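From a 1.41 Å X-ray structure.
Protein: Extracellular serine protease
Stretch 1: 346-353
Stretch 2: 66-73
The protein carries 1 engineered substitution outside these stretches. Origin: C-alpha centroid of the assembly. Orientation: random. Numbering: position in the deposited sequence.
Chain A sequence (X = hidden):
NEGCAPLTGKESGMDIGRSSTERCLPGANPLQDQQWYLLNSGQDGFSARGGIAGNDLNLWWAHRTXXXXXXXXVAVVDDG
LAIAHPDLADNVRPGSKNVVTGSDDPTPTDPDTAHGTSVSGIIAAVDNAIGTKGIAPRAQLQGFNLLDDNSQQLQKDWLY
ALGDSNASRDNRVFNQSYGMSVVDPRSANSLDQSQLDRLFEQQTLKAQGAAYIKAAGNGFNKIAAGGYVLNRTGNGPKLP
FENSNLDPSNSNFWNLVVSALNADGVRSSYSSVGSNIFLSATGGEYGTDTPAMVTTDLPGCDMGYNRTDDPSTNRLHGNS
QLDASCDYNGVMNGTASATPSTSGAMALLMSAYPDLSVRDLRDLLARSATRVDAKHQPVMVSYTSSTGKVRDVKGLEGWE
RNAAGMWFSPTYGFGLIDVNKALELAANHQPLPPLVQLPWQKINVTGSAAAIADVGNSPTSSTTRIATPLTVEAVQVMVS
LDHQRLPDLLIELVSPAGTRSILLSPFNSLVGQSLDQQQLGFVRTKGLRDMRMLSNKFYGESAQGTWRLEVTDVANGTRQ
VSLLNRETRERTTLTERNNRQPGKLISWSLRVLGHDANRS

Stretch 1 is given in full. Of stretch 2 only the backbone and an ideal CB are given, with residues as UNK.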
# COMPACT_ATOMS: atom_id res chain seq x y z
N MET A 346 -8.59 11.16 -7.16
CA MET A 346 -9.87 10.53 -6.92
C MET A 346 -10.92 11.55 -6.49
O MET A 346 -12.05 11.55 -6.99
CB MET A 346 -9.72 9.44 -5.86
CG MET A 346 -10.91 8.52 -5.73
SD MET A 346 -11.18 7.48 -7.18
CE MET A 346 -9.88 6.25 -7.09
N ALA A 347 -10.55 12.44 -5.56
CA ALA A 347 -11.49 13.46 -5.09
C ALA A 347 -11.90 14.40 -6.22
O ALA A 347 -13.06 14.80 -6.31
CB ALA A 347 -10.89 14.24 -3.94
N LEU A 348 -10.98 14.72 -7.11
CA LEU A 348 -11.31 15.54 -8.27
C LEU A 348 -12.37 14.85 -9.13
O LEU A 348 -13.40 15.43 -9.48
CB LEU A 348 -10.07 15.87 -9.11
CG LEU A 348 -9.04 16.79 -8.44
CD1 LEU A 348 -7.87 17.07 -9.36
CD2 LEU A 348 -9.69 18.10 -8.01
N LEU A 349 -12.12 13.58 -9.45
CA LEU A 349 -13.04 12.85 -10.30
C LEU A 349 -14.41 12.71 -9.64
O LEU A 349 -15.43 12.91 -10.29
CB LEU A 349 -12.48 11.47 -10.63
CG LEU A 349 -11.18 11.44 -11.42
CD1 LEU A 349 -10.82 10.01 -11.71
CD2 LEU A 349 -11.25 12.25 -12.69
N MET A 350 -14.41 12.37 -8.36
CA MET A 350 -15.66 12.24 -7.63
C MET A 350 -16.43 13.55 -7.59
O MET A 350 -17.66 13.54 -7.68
CB MET A 350 -15.40 11.75 -6.20
CG MET A 350 -14.95 10.30 -6.12
SD MET A 350 -14.53 9.90 -4.42
CE MET A 350 -14.38 8.12 -4.55
N SER A 351 -15.74 14.67 -7.46
CA SER A 351 -16.43 15.95 -7.41
C SER A 351 -17.07 16.32 -8.74
O SER A 351 -18.12 16.95 -8.77
CB SER A 351 -15.53 17.07 -6.89
OG SER A 351 -14.54 17.47 -7.83
N ALA A 352 -16.42 15.91 -9.84
CA ALA A 352 -16.90 16.18 -11.20
C ALA A 352 -18.05 15.25 -11.59
O ALA A 352 -18.96 15.65 -12.33
CB ALA A 352 -15.77 16.04 -12.19
N TYR A 353 -18.00 14.02 -11.09
CA TYR A 353 -18.95 12.97 -11.46
C TYR A 353 -19.34 12.19 -10.22
O TYR A 353 -18.89 11.05 -10.02
CB TYR A 353 -18.36 12.07 -12.55
CG TYR A 353 -18.21 12.82 -13.86
CD1 TYR A 353 -19.29 12.99 -14.71
CD2 TYR A 353 -16.99 13.42 -14.20
CE1 TYR A 353 -19.18 13.71 -15.88
CE2 TYR A 353 -16.85 14.14 -15.38
CZ TYR A 353 -17.95 14.28 -16.21
OH TYR A 353 -17.82 15.01 -17.37
N UNK A 66 -12.76 24.42 -12.54
CA UNK A 66 -13.41 24.45 -11.24
C UNK A 66 -13.68 23.09 -10.61
O UNK A 66 -14.44 22.99 -9.65
CB UNK A 66 -14.74 25.20 -11.37
N UNK A 67 -13.07 22.04 -11.17
CA UNK A 67 -13.09 20.71 -10.56
C UNK A 67 -12.02 20.67 -9.47
O UNK A 67 -10.82 20.64 -9.76
CB UNK A 67 -12.86 19.61 -11.60
N UNK A 68 -12.47 20.69 -8.22
CA UNK A 68 -11.58 20.95 -7.10
C UNK A 68 -11.81 20.06 -5.88
O UNK A 68 -11.26 20.31 -4.81
CB UNK A 68 -11.72 22.41 -6.68
N UNK A 69 -12.63 19.02 -6.03
CA UNK A 69 -12.87 18.10 -4.92
C UNK A 69 -14.02 18.48 -4.00
O UNK A 69 -14.20 17.86 -2.96
CB UNK A 69 -11.59 17.98 -4.08
N UNK A 70 -14.79 19.49 -4.39
CA UNK A 70 -15.94 19.93 -3.60
C UNK A 70 -16.91 18.79 -3.31
O UNK A 70 -17.25 18.00 -4.20
CB UNK A 70 -16.67 21.06 -4.33
N UNK A 71 -17.30 18.68 -2.04
CA UNK A 71 -18.26 17.67 -1.61
C UNK A 71 -17.66 16.32 -1.29
O UNK A 71 -18.38 15.40 -0.90
CB UNK A 71 -19.33 17.49 -2.69
N UNK A 72 -16.33 16.19 -1.45
CA UNK A 72 -15.65 14.91 -1.21
C UNK A 72 -14.95 14.86 0.15
O UNK A 72 -14.10 15.70 0.45
CB UNK A 72 -14.63 14.65 -2.32
N UNK A 73 -15.31 13.86 0.95
CA UNK A 73 -14.75 13.67 2.29
C UNK A 73 -13.61 12.66 2.25
O UNK A 73 -13.79 11.53 1.78
CB UNK A 73 -15.83 13.21 3.27

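Residues 346-352 of stretch 1 are helical, and stretch 2 passes along one side of that helix without regular secondary structure of its own. The nearest pair of CA atoms is that of Leu348 and position 69, 4.5 Å apart.

Position 66 has phi/psi of 82/13. Nothing of stretch 1 lies within 5.5 Å of its ideal CB. The positive phi favours glycine, though asparagine can also adopt it. The residue is Gly66.

Position 67 points its CA-to-CB bond toward the helix. The ideal CB lies 4.6 Å from Ala352 CB and 4.7 Å from both Ser351 OG and Leu348 O. There is room for a few more atoms, and the surroundings are mixed: a methyl group, a hydroxyl and a carbonyl. A small or medium side chain would suit, such as valine, threonine or alanine. The residue is Val67, with chi1 in the t well. Its CG1 fills the gap, 3.9 Å from Ala352 CB and 4.1 Å from Leu348 CB. The same CG1 comes within 3.2 Å of Leu348 O, a tight van der Waals contact. That carbonyl already accepts from Ser351 OG at 2.9 Å.

Position 68 points away from stretch 1, so the helix says little about its side chain and many types would fit. Its backbone does make contact: the CA is 3.5 Å from Leu348 CD2. The residue is Leu68. Its side chain stays at least 4.9 Å from the helix.

Position 69 is the most constrained. Phi/psi is 89/9, and an ideal CB would jam against the carbonyl O of the preceding residue. It would also sit 3.8 Å from Ala347 CB. Glycine is called for, and Gly69 is present. Its N donates to Ser351 OG at 3.0 Å, with an N-H...O angle of 139°. Its CA makes a CA-H...O contact with Ala347 O at 3.6 Å. It also begins a type II beta turn, closed by the hydrogen bond from the N of position 72 to Gly69 O at 3.1 Å.

Position 70 points sideways, with its ideal CB 4.9 Å from Ser351 CB. A range of side chains could be accommodated, polar ones included. The residue is Gln70. Its side chain folds back over its own stretch: NE2 donates to Gly66 O at 3.1 Å, and OE1 accepts from Leu68 N at 2.9 Å. These two bonds brace the loop that meets the helix.

Position 71 is the third residue of the turn, with phi/psi of 85/-1 and no part of stretch 1 near its ideal CB. The positive phi favours glycine, and Gly71 is found.

Position 72 points toward the helix, its ideal CB 4.1 Å from Ala347 CB and 4.9 Å from Met350 CB. This apolar site suits valine, isoleucine or perhaps alanine. The residue is Val72, chi1 t. CG1 packs 3.8 Å from Ala347 CB, and CG2 lies 3.8 Å from Met350 CB.

Position 73 points away, leaving the choice wide. The residue is Asn73, whose ND2 is hydrogen-bonded elsewhere in the structure.

Stretch 2, residues 66-73: GVLGQGVN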
# COMPACT_ATOMS: atom_id res chain seq x y z
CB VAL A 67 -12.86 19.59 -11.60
CG1 VAL A 67 -12.84 18.22 -10.93
CG2 VAL A 67 -13.95 19.63 -12.70
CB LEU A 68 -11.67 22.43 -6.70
CG LEU A 68 -11.20 23.49 -7.70
CD1 LEU A 68 -11.53 24.88 -7.20
CD2 LEU A 68 -9.71 23.36 -8.01
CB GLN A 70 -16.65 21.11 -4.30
CG GLN A 70 -17.15 20.86 -5.74
CD GLN A 70 -16.15 21.22 -6.85
OE1 GLN A 70 -14.94 21.12 -6.68
NE2 GLN A 70 -16.67 21.63 -7.99
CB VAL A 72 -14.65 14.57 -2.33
CG1 VAL A 72 -14.02 13.18 -2.09
CG2 VAL A 72 -15.35 14.58 -3.67
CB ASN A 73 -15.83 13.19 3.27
CG ASN A 73 -16.88 14.25 3.56
OD1 ASN A 73 -16.62 15.46 3.47
ND2 ASN A 73 -18.07 13.79 3.93
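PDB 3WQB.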